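Local coordinates for oxaloacetate acetyl hydrolase (Cryphonectria parasitica, PDB 3M0J), which belongs to the phosphoenolpyruvate phosphomutase family of TIM-barrel enzymes and holds a manganese ion together with 2,2-difluoro-3,3-dihydroxybutanedioic acid in this structure, at residues F46-M51 against G88-A93; D94-Y99 against L127-G132; G119-D124 against I166-A171. All coordinates share one frame; numbering follows the deposited sequence.

Contact 1: residues F46-M51 against G88-A93. With OAF (2,2-difluoro-3,3-dihydroxybutanedioic acid), chain B.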
loop_
_atom_site.group_PDB
_atom_site.type_symbol
_atom_site.label_atom_id
_atom_site.label_comp_id
_atom_site.label_asym_id
_atom_site.label_seq_id
_atom_site.Cartn_x
_atom_site.Cartn_y
_atom_site.Cartn_z
ATOM N N PHE A 46 11.419 -9.338 -25.131
ATOM C CA PHE A 46 10.063 -9.107 -25.615
ATOM C C PHE A 46 9.832 -7.617 -25.789
ATOM O O PHE A 46 10.344 -6.814 -25.011
ATOM C CB PHE A 46 9.029 -9.738 -24.688
ATOM C CG PHE A 46 8.963 -11.225 -24.815
ATOM C CD1 PHE A 46 8.153 -11.814 -25.768
ATOM C CD2 PHE A 46 9.745 -12.029 -24.018
ATOM C CE1 PHE A 46 8.098 -13.199 -25.901
ATOM C CE2 PHE A 46 9.699 -13.414 -24.144
ATOM C CZ PHE A 46 8.876 -13.990 -25.099
ATOM N N LYS A 47 9.072 -7.253 -26.820
ATOM C CA LYS A 47 8.889 -5.852 -27.200
ATOM C C LYS A 47 7.744 -5.180 -26.457
ATOM O O LYS A 47 7.564 -3.971 -26.542
ATOM C CB LYS A 47 8.655 -5.736 -28.711
ATOM C CG LYS A 47 9.859 -6.172 -29.539
ATOM C CD LYS A 47 9.627 -5.952 -31.027
ATOM C CE LYS A 47 9.677 -4.471 -31.384
ATOM N NZ LYS A 47 9.738 -4.255 -32.861
ATOM N N SER A 48 6.976 -5.976 -25.728
ATOM C CA SER A 48 5.840 -5.471 -24.978
ATOM C C SER A 48 5.468 -6.546 -23.985
ATOM O O SER A 48 5.692 -7.736 -24.239
ATOM C CB SER A 48 4.656 -5.184 -25.913
ATOM O OG SER A 48 3.600 -4.526 -25.204
ATOM N N LEU A 49 4.919 -6.119 -22.852
ATOM C CA LEU A 49 4.524 -7.025 -21.783
ATOM C C LEU A 49 3.034 -6.879 -21.496
ATOM O O LEU A 49 2.425 -5.857 -21.804
ATOM C CB LEU A 49 5.299 -6.701 -20.501
ATOM C CG LEU A 49 6.649 -7.408 -20.267
ATOM C CD1 LEU A 49 7.584 -7.269 -21.435
ATOM C CD2 LEU A 49 7.288 -6.864 -19.005
ATOM N N TYR A 50 2.449 -7.917 -20.916
ATOM C CA TYR A 50 1.070 -7.846 -20.490
ATOM C C TYR A 50 0.986 -8.206 -19.008
ATOM O O TYR A 50 1.552 -9.216 -18.587
ATOM C CB TYR A 50 0.218 -8.814 -21.308
ATOM C CG TYR A 50 -1.129 -9.024 -20.702
ATOM C CD1 TYR A 50 -2.043 -7.972 -20.618
ATOM C CD2 TYR A 50 -1.490 -10.260 -20.183
ATOM C CE1 TYR A 50 -3.296 -8.154 -20.042
ATOM C CE2 TYR A 50 -2.731 -10.446 -19.609
ATOM C CZ TYR A 50 -3.623 -9.397 -19.543
ATOM O OH TYR A 50 -4.843 -9.600 -18.970
ATOM N N MET A 51 0.290 -7.377 -18.225
ATOM C CA MET A 51 0.042 -7.718 -16.830
ATOM C C MET A 51 -1.326 -8.346 -16.662
ATOM O O MET A 51 -2.353 -7.687 -16.848
ATOM C CB MET A 51 0.141 -6.501 -15.913
ATOM C CG MET A 51 0.154 -6.911 -14.427
ATOM S SD MET A 51 0.005 -5.514 -13.314
ATOM C CE MET A 51 -1.788 -5.331 -13.269
ATOM N N GLY A 88 12.322 0.765 -20.930
ATOM C CA GLY A 88 12.018 -0.559 -21.443
ATOM C C GLY A 88 10.711 -0.675 -22.214
ATOM O O GLY A 88 10.114 0.325 -22.609
ATOM N N PRO A 89 10.255 -1.916 -22.436
ATOM C CA PRO A 89 9.076 -2.203 -23.258
ATOM C C PRO A 89 7.792 -1.720 -22.605
ATOM O O PRO A 89 7.681 -1.695 -21.375
ATOM C CB PRO A 89 9.073 -3.737 -23.324
ATOM C CG PRO A 89 9.763 -4.144 -22.051
ATOM C CD PRO A 89 10.890 -3.153 -21.950
ATOM N N PRO A 90 6.812 -1.346 -23.434
ATOM C CA PRO A 90 5.497 -0.891 -22.966
ATOM C C PRO A 90 4.774 -1.994 -22.210
ATOM O O PRO A 90 4.938 -3.170 -22.553
ATOM C CB PRO A 90 4.717 -0.633 -24.260
ATOM C CG PRO A 90 5.631 -0.912 -25.386
ATOM C CD PRO A 90 6.948 -1.366 -24.903
ATOM N N LEU A 91 3.962 -1.620 -21.223
ATOM C CA LEU A 91 3.132 -2.573 -20.505
ATOM C C LEU A 91 1.637 -2.389 -20.792
ATOM O O LEU A 91 1.102 -1.278 -20.652
ATOM C CB LEU A 91 3.280 -2.402 -18.994
ATOM C CG LEU A 91 2.403 -3.310 -18.114
ATOM C CD1 LEU A 91 2.846 -4.752 -18.281
ATOM C CD2 LEU A 91 2.451 -2.902 -16.634
ATOM N N ILE A 92 0.983 -3.471 -21.229
ATOM C CA ILE A 92 -0.434 -3.442 -21.371
ATOM C C ILE A 92 -0.922 -4.099 -20.081
ATOM O O ILE A 92 -0.477 -5.192 -19.736
ATOM C CB ILE A 92 -0.936 -4.254 -22.585
ATOM C CG1 ILE A 92 -0.549 -3.548 -23.891
ATOM C CG2 ILE A 92 -2.439 -4.423 -22.509
ATOM C CD1 ILE A 92 -0.822 -4.401 -25.151
ATOM N N ALA A 93 -1.811 -3.429 -19.351
ATOM C CA ALA A 93 -2.309 -3.997 -18.092
ATOM C C ALA A 93 -3.817 -4.233 -18.101
ATOM O O ALA A 93 -4.582 -3.406 -18.571
ATOM C CB ALA A 93 -1.925 -3.082 -16.889
HETATM O O2 OAF B . -5.000 -12.666 -17.361
HETATM C C1 OAF B . -6.071 -12.158 -17.237
HETATM O O1 OAF B . -6.437 -11.581 -16.028
HETATM C C2 OAF B . -7.151 -12.320 -18.310
HETATM O O4 OAF B . -6.580 -12.194 -19.597
HETATM O O3 OAF B . -8.109 -11.307 -18.166
HETATM C C3 OAF B . -7.765 -13.726 -18.092
HETATM F F1 OAF B . -6.933 -14.674 -18.622
HETATM F F2 OAF B . -7.953 -14.012 -16.770
HETATM C C4 OAF B . -9.134 -13.780 -18.755
HETATM O O5 OAF B . -10.114 -13.502 -18.135
HETATM O O6 OAF B . -9.197 -14.304 -20.045
#
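Leu-49, Tyr-50 and Met-51 pair in parallel with Leu-91, Ile-92 and Ala-93, joining two neighbouring inner strands of the TIM barrel. Backbone bonds run from Leu-49 N to Pro-90 O, from Ile-92 N to Leu-49 O (2.8 Å, nearly straight at 178°) and from Met-51 N to Ile-92 O. Pro-90 O has a second donor: Ser-48 OG approaches it from above the carbonyl plane at 3.3 Å, so two donors grip one oxygen. Proline, with no N-H to satisfy, suits the entry to the ladder, where Lys-47 O meets Pro-90 CD at 3.1 Å and Pro-89 CG packs on Leu-49 CD1 at 3.9 Å.

On the face carrying Leu-49, Met-51, Leu-91 and Ala-93, apolar side chains pack against one another; Met-51 also reaches helix 71-82 and Ala-93 reaches Val-117. Leu-91 turns CD1 back to strand 49-51, within 3.8 Å of Leu-49 CB, and the same methyl touches Met-51 CB.

Tyr-50 and Ile-92 share the other face, their side chains crossing at about a right angle. From CB, which lies near Ile-92 O, the tyrosine sets CG anti to its own N (chi1 166°). This swings CD1 to 3.3 Å from Ile-92 O and 4.0 Å from Ile-92 CG2. CE1 then draws away from that carbonyl, while CE2, across the ring, has O2 of 2,2-difluoro-3,3-dihydroxybutanedioic acid at the ring edge, near its plane. A long, flat residue with a polar end fits here because its ring base packs beside Ile-92 while its hydroxyl reaches the ligand. Tyr-50 OH is hydrogen-bonded to His-121 NE2 and accepts a bond from ligand O4 at 3.2 Å.

Contact 2: residues D94-Y99 against L127-G132. With MN (manganese (II) ion), chain C; OAF (2,2-difluoro-3,3-dihydroxybutanedioic acid), chain B.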
loop_
_atom_site.group_PDB
_atom_site.type_symbol
_atom_site.label_atom_id
_atom_site.label_comp_id
_atom_site.label_asym_id
_atom_site.label_seq_id
_atom_site.Cartn_x
_atom_site.Cartn_y
_atom_site.Cartn_z
ATOM N N ASP A 94 -4.234 -5.384 -17.592
ATOM C CA ASP A 94 -5.635 -5.665 -17.311
ATOM C C ASP A 94 -6.190 -4.536 -16.445
ATOM O O ASP A 94 -5.551 -4.102 -15.607
ATOM C CB ASP A 94 -5.669 -6.960 -16.501
ATOM C CG ASP A 94 -7.026 -7.587 -16.424
ATOM O OD1 ASP A 94 -8.043 -6.918 -16.730
ATOM O OD2 ASP A 94 -7.061 -8.779 -16.032
ATOM N N MET A 95 -7.339 -4.011 -16.681
ATOM C CA MET A 95 -7.989 -3.063 -15.820
ATOM C C MET A 95 -9.402 -3.566 -15.543
ATOM O O MET A 95 -10.258 -2.832 -15.053
ATOM C CB MET A 95 -7.982 -1.592 -16.272
ATOM C CG MET A 95 -8.737 -1.298 -17.587
ATOM S SD MET A 95 -8.909 0.483 -17.912
ATOM C CE MET A 95 -10.153 0.907 -16.715
ATOM N N ASP A 96 -9.635 -4.839 -15.856
ATOM C CA ASP A 96 -10.882 -5.482 -15.476
ATOM C C ASP A 96 -12.065 -4.640 -15.917
ATOM O O ASP A 96 -12.151 -4.273 -17.080
ATOM C CB ASP A 96 -10.898 -5.766 -13.967
ATOM C CG ASP A 96 -9.867 -6.809 -13.567
ATOM O OD1 ASP A 96 -10.125 -8.003 -13.810
ATOM O OD2 ASP A 96 -8.815 -6.439 -13.002
ATOM N N THR A 97 -12.966 -4.344 -14.989
ATOM C CA THR A 97 -14.163 -3.562 -15.261
ATOM C C THR A 97 -13.970 -2.075 -15.019
ATOM O O THR A 97 -14.901 -1.293 -15.231
ATOM C CB THR A 97 -15.261 -3.984 -14.285
ATOM O OG1 THR A 97 -14.714 -3.919 -12.961
ATOM C CG2 THR A 97 -15.665 -5.415 -14.566
ATOM N N GLY A 98 -12.781 -1.681 -14.564
ATOM C CA GLY A 98 -12.573 -0.315 -14.104
ATOM C C GLY A 98 -12.817 -0.126 -12.610
ATOM O O GLY A 98 -12.636 0.975 -12.091
ATOM N N TYR A 99 -13.259 -1.191 -11.939
ATOM C CA TYR A 99 -13.364 -1.264 -10.467
ATOM C C TYR A 99 -14.479 -0.424 -9.863
ATOM O O TYR A 99 -14.441 -0.093 -8.685
ATOM C CB TYR A 99 -12.004 -0.979 -9.798
ATOM C CG TYR A 99 -10.923 -1.765 -10.490
ATOM C CD1 TYR A 99 -10.882 -3.156 -10.394
ATOM C CD2 TYR A 99 -9.990 -1.135 -11.301
ATOM C CE1 TYR A 99 -9.919 -3.877 -11.060
ATOM C CE2 TYR A 99 -9.027 -1.862 -11.975
ATOM C CZ TYR A 99 -8.998 -3.225 -11.857
ATOM O OH TYR A 99 -8.053 -3.965 -12.548
ATOM N N LEU A 127 -19.727 -6.079 -12.253
ATOM C CA LEU A 127 -18.659 -5.723 -11.337
ATOM C C LEU A 127 -18.144 -6.905 -10.527
ATOM O O LEU A 127 -16.949 -7.009 -10.265
ATOM C CB LEU A 127 -19.103 -4.605 -10.397
ATOM C CG LEU A 127 -19.198 -3.217 -11.027
ATOM C CD1 LEU A 127 -19.724 -2.219 -9.997
ATOM C CD2 LEU A 127 -17.841 -2.776 -11.553
ATOM N N THR A 128 -19.046 -7.782 -10.121
ATOM C CA THR A 128 -18.635 -9.021 -9.476
ATOM C C THR A 128 -18.220 -10.020 -10.562
ATOM O O THR A 128 -18.892 -11.020 -10.801
ATOM C CB THR A 128 -19.753 -9.582 -8.590
ATOM O OG1 THR A 128 -20.956 -9.717 -9.355
ATOM C CG2 THR A 128 -20.024 -8.631 -7.437
ATOM N N LYS A 129 -17.099 -9.719 -11.212
ATOM C CA LYS A 129 -16.609 -10.444 -12.392
ATOM C C LYS A 129 -15.874 -11.750 -12.070
ATOM O O LYS A 129 -15.712 -12.129 -10.909
ATOM C CB LYS A 129 -15.670 -9.541 -13.191
ATOM C CG LYS A 129 -14.405 -9.181 -12.418
ATOM C CD LYS A 129 -13.245 -8.866 -13.336
ATOM C CE LYS A 129 -12.682 -10.139 -13.983
ATOM N NZ LYS A 129 -11.795 -9.767 -15.130
ATOM N N ARG A 130 -15.405 -12.419 -13.118
ATOM C CA ARG A 130 -14.687 -13.681 -12.970
ATOM C C ARG A 130 -13.818 -13.921 -14.192
ATOM O O ARG A 130 -14.070 -13.352 -15.258
ATOM C CB ARG A 130 -15.659 -14.855 -12.773
ATOM C CG ARG A 130 -16.479 -15.232 -14.007
ATOM C CD ARG A 130 -17.569 -16.251 -13.651
ATOM N NE ARG A 130 -18.497 -15.728 -12.645
ATOM C CZ ARG A 130 -19.427 -16.451 -12.024
ATOM N NH1 ARG A 130 -19.569 -17.744 -12.298
ATOM N NH2 ARG A 130 -20.219 -15.880 -11.122
ATOM N N CYS A 131 -12.793 -14.757 -14.039
ATOM C CA CYS A 131 -11.933 -15.113 -15.169
ATOM C C CYS A 131 -12.797 -15.458 -16.386
ATOM O O CYS A 131 -13.770 -16.203 -16.267
ATOM C CB CYS A 131 -11.054 -16.309 -14.795
ATOM S SG CYS A 131 -10.060 -16.947 -16.165
ATOM N N GLY A 132 -12.440 -14.916 -17.550
ATOM C CA GLY A 132 -13.265 -15.033 -18.741
ATOM C C GLY A 132 -13.469 -16.448 -19.256
ATOM O O GLY A 132 -14.313 -16.687 -20.114
HETATM MN MN MN C . -8.345 -10.435 -16.168
HETATM O O2 OAF B . -5.000 -12.666 -17.361
HETATM C C1 OAF B . -6.071 -12.158 -17.237
HETATM O O1 OAF B . -6.437 -11.581 -16.028
HETATM C C2 OAF B . -7.151 -12.320 -18.310
HETATM O O4 OAF B . -6.580 -12.194 -19.597
HETATM O O3 OAF B . -8.109 -11.307 -18.166
HETATM C C3 OAF B . -7.765 -13.726 -18.092
HETATM F F1 OAF B . -6.933 -14.674 -18.622
HETATM F F2 OAF B . -7.953 -14.012 -16.770
HETATM C C4 OAF B . -9.134 -13.780 -18.755
HETATM O O5 OAF B . -10.114 -13.502 -18.135
HETATM O O6 OAF B . -9.197 -14.304 -20.045
HETATM O O HOH W 1 -9.879 -8.960 -16.918
HETATM O O HOH W 2 -8.508 -10.173 -14.039
HETATM O O HOH W 3 -14.915 -5.269 -10.787
HETATM O O HOH W 4 -9.960 -11.905 -15.790
#
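In the manganese site, Lys-129 and Asp-96 meet across two loops in a salt bridge, Lys-129 NZ to Asp-96 OD1 at 2.8 Å. The lysine, long enough to reach from its own loop to both Asp-96 and a metal-bound water, bends at chi3 (-74°); its NZ also pairs with Glu-123. Asp-96 OD1 receives Lys-129 NZ on its anti lone pair, and Tyr-99 OH donates to the anti lone pair of Asp-96 OD2 at 2.6 Å, which engages both carboxylate oxygens. One metal-bound water donates to Asp-96 OD1; another accepts from Lys-129 NZ at 2.9 Å and donates to O5 of 2,2-difluoro-3,3-dihydroxybutanedioic acid. Asp-94 OD2 binds manganese directly at 2.1 Å, alongside three waters and ligand O1 and O3. Gly-132 N donates to ligand O5 at 2.8 Å, where a side chain would be crowded by that oxygen. Farther from the metal, Thr-97 OG1 rests 3.6 Å from Leu-127 CD2. The type II' turn from Met-95 to Gly-98 follows strand 91-94 and precedes helix 102-114; Tyr-99 packs on this helix and on helix 71-82, while 127-132 lies between strand 119-122 and helix 142-158.

Contact 3: residues G119-D124 against I166-A171. With OAF (2,2-difluoro-3,3-dihydroxybutanedioic acid), chain B.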
loop_
_atom_site.group_PDB
_atom_site.type_symbol
_atom_site.label_atom_id
_atom_site.label_comp_id
_atom_site.label_asym_id
_atom_site.label_seq_id
_atom_site.Cartn_x
_atom_site.Cartn_y
_atom_site.Cartn_z
ATOM N N GLY A 119 -1.135 0.816 -22.007
ATOM C CA GLY A 119 -2.507 0.566 -22.403
ATOM C C GLY A 119 -3.154 -0.396 -21.432
ATOM O O GLY A 119 -2.492 -0.919 -20.529
ATOM N N ALA A 120 -4.450 -0.644 -21.631
ATOM C CA ALA A 120 -5.190 -1.511 -20.723
ATOM C C ALA A 120 -6.456 -2.013 -21.385
ATOM O O ALA A 120 -7.018 -1.330 -22.248
ATOM C CB ALA A 120 -5.531 -0.771 -19.426
ATOM N N HIS A 121 -6.889 -3.204 -20.989
ATOM C CA HIS A 121 -8.163 -3.739 -21.472
ATOM C C HIS A 121 -9.277 -3.611 -20.439
ATOM O O HIS A 121 -9.083 -3.895 -19.246
ATOM C CB HIS A 121 -8.041 -5.154 -22.055
ATOM C CG HIS A 121 -7.615 -6.219 -21.086
ATOM N ND1 HIS A 121 -8.457 -6.747 -20.136
ATOM C CD2 HIS A 121 -6.451 -6.914 -20.996
ATOM C CE1 HIS A 121 -7.826 -7.721 -19.488
ATOM N NE2 HIS A 121 -6.615 -7.832 -19.984
ATOM N N LEU A 122 -10.428 -3.132 -20.912
ATOM C CA LEU A 122 -11.567 -2.788 -20.072
ATOM C C LEU A 122 -12.765 -3.574 -20.599
ATOM O O LEU A 122 -13.074 -3.490 -21.786
ATOM C CB LEU A 122 -11.817 -1.275 -20.168
ATOM C CG LEU A 122 -13.117 -0.677 -19.637
ATOM C CD1 LEU A 122 -13.294 -1.035 -18.177
ATOM C CD2 LEU A 122 -13.086 0.831 -19.830
ATOM N N GLU A 123 -13.417 -4.341 -19.720
ATOM C CA GLU A 123 -14.424 -5.315 -20.126
ATOM C C GLU A 123 -15.846 -4.941 -19.716
ATOM O O GLU A 123 -16.077 -3.953 -19.002
ATOM C CB GLU A 123 -14.069 -6.707 -19.591
ATOM C CG GLU A 123 -14.110 -6.796 -18.076
ATOM C CD GLU A 123 -13.221 -7.913 -17.525
ATOM O OE1 GLU A 123 -12.076 -8.053 -18.007
ATOM O OE2 GLU A 123 -13.672 -8.637 -16.607
ATOM N N ASP A 124 -16.792 -5.720 -20.227
ATOM C CA ASP A 124 -18.205 -5.492 -19.993
ATOM C C ASP A 124 -18.813 -6.459 -18.972
ATOM O O ASP A 124 -20.031 -6.577 -18.885
ATOM C CB ASP A 124 -18.977 -5.561 -21.314
ATOM C CG ASP A 124 -18.789 -6.874 -22.030
ATOM O OD1 ASP A 124 -17.948 -7.693 -21.587
ATOM O OD2 ASP A 124 -19.487 -7.096 -23.043
ATOM N N ILE A 166 -8.042 -0.789 -24.824
ATOM C CA ILE A 166 -8.529 -1.996 -25.473
ATOM C C ILE A 166 -9.904 -2.317 -24.909
ATOM O O ILE A 166 -10.054 -2.505 -23.696
ATOM C CB ILE A 166 -7.568 -3.192 -25.211
ATOM C CG1 ILE A 166 -6.181 -2.896 -25.797
ATOM C CG2 ILE A 166 -8.131 -4.478 -25.807
ATOM C CD1 ILE A 166 -5.010 -3.354 -24.903
ATOM N N ALA A 167 -10.904 -2.351 -25.786
ATOM C CA ALA A 167 -12.260 -2.691 -25.394
ATOM C C ALA A 167 -12.436 -4.194 -25.454
ATOM O O ALA A 167 -12.396 -4.790 -26.527
ATOM C CB ALA A 167 -13.274 -2.001 -26.317
ATOM N N ARG A 168 -12.628 -4.800 -24.292
ATOM C CA ARG A 168 -12.820 -6.234 -24.205
ATOM C C ARG A 168 -14.295 -6.536 -24.014
ATOM O O ARG A 168 -14.964 -5.884 -23.217
ATOM C CB ARG A 168 -12.021 -6.785 -23.027
ATOM C CG ARG A 168 -12.404 -8.215 -22.656
ATOM C CD ARG A 168 -11.445 -8.783 -21.592
ATOM N NE ARG A 168 -12.057 -9.911 -20.885
ATOM C CZ ARG A 168 -11.385 -10.731 -20.078
ATOM N NH1 ARG A 168 -10.064 -10.587 -19.907
ATOM N NH2 ARG A 168 -12.032 -11.701 -19.439
ATOM N N THR A 169 -14.795 -7.530 -24.741
ATOM C CA THR A 169 -16.139 -8.036 -24.476
ATOM C C THR A 169 -16.122 -9.502 -24.087
ATOM O O THR A 169 -15.523 -10.343 -24.764
ATOM C CB THR A 169 -17.139 -7.812 -25.641
ATOM O OG1 THR A 169 -18.420 -8.324 -25.249
ATOM C CG2 THR A 169 -16.679 -8.540 -26.898
ATOM N N ASP A 170 -16.786 -9.777 -22.970
ATOM C CA ASP A 170 -16.970 -11.119 -22.442
ATOM C C ASP A 170 -18.342 -11.672 -22.803
ATOM O O ASP A 170 -18.805 -12.632 -22.191
ATOM C CB ASP A 170 -16.816 -11.048 -20.931
ATOM C CG ASP A 170 -15.367 -11.018 -20.520
ATOM O OD1 ASP A 170 -14.757 -12.098 -20.515
ATOM O OD2 ASP A 170 -14.826 -9.931 -20.252
ATOM N N ALA A 171 -18.986 -11.062 -23.796
ATOM C CA ALA A 171 -20.384 -11.362 -24.101
ATOM C C ALA A 171 -20.606 -12.658 -24.872
ATOM O O ALA A 171 -21.737 -13.133 -24.971
ATOM C CB ALA A 171 -21.016 -10.198 -24.854
HETATM O O2 OAF B . -5.000 -12.666 -17.361
HETATM C C1 OAF B . -6.071 -12.158 -17.237
HETATM O O1 OAF B . -6.437 -11.581 -16.028
HETATM C C2 OAF B . -7.151 -12.320 -18.310
HETATM O O4 OAF B . -6.580 -12.194 -19.597
HETATM O O3 OAF B . -8.109 -11.307 -18.166
HETATM C C3 OAF B . -7.765 -13.726 -18.092
HETATM F F1 OAF B . -6.933 -14.674 -18.622
HETATM F F2 OAF B . -7.953 -14.012 -16.770
HETATM C C4 OAF B . -9.134 -13.780 -18.755
HETATM O O5 OAF B . -10.114 -13.502 -18.135
HETATM O O6 OAF B . -9.197 -14.304 -20.045
#
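Glu-123 lies alongside Arg-168, with OE1 over the centre of one guanidinium face, 3.4 Å from Arg-168 NE. No N-H points at that oxygen, so the attraction is one of charge; NE, NH1 and NH2 are hydrogen-bonded to other partners. Arg-168 NH1 donates to O3 of 2,2-difluoro-3,3-dihydroxybutanedioic acid at 2.7 Å and NH2 to ligand O5 at 2.9 Å. Side-on, NE and NH2 grip the two oxygens of Asp-170, with NE to OD2 at 2.8 Å, which fixes the rotation of the group. Arginine suits this place: its chain, extended from CG to NE, spans from strand to ligand and offers N-H groups in several directions. The His-121 ring runs beside it, CE1 3.7 Å from NH1, the two planes 30° apart.

One shell out, Asp-124 positions Asp-170. Its OD1 accepts Asp-170 N at 2.8 Å, almost straight (178°), and its OD2 accepts Thr-169 OG1 at 2.7 Å; Arg-183 pairs with OD2 as well. Asp-170 OD1 also pairs with Lys-137, and Glu-123 OE2 faces Lys-129.

Beneath these groups, Ile-166 N to Ala-120 O, Leu-122 N to Ile-166 O and Arg-168 N to Leu-122 O tie the strands in parallel. Charged residues at the C-terminal ends of adjacent parallel strands, facing a ligand, are the classic active-site layout of a TIM barrel.

In the fold
Contacts 1 and 3 each pair neighbouring strands of one parallel sheet, ordered 49-51, 91-94, 119-122, 164-169; contact 2 joins the loops that follow strands 91-94 and 119-122. Contact 1 closes before the others open and continues directly into contact 2, since 94-99 follows 88-93. Contacts 2 and 3 alternate along the chain, and their centres are about 9 Å apart, against about 20 Å from contact 1 to contact 2 and 17 Å from contact 1 to contact 3. All three reach the same ligand: the strands of contacts 1 and 3 carry Tyr-50 and Arg-168 to it, while contact 2 supplies Asp-94 to the manganese and second-shell groups to its waters.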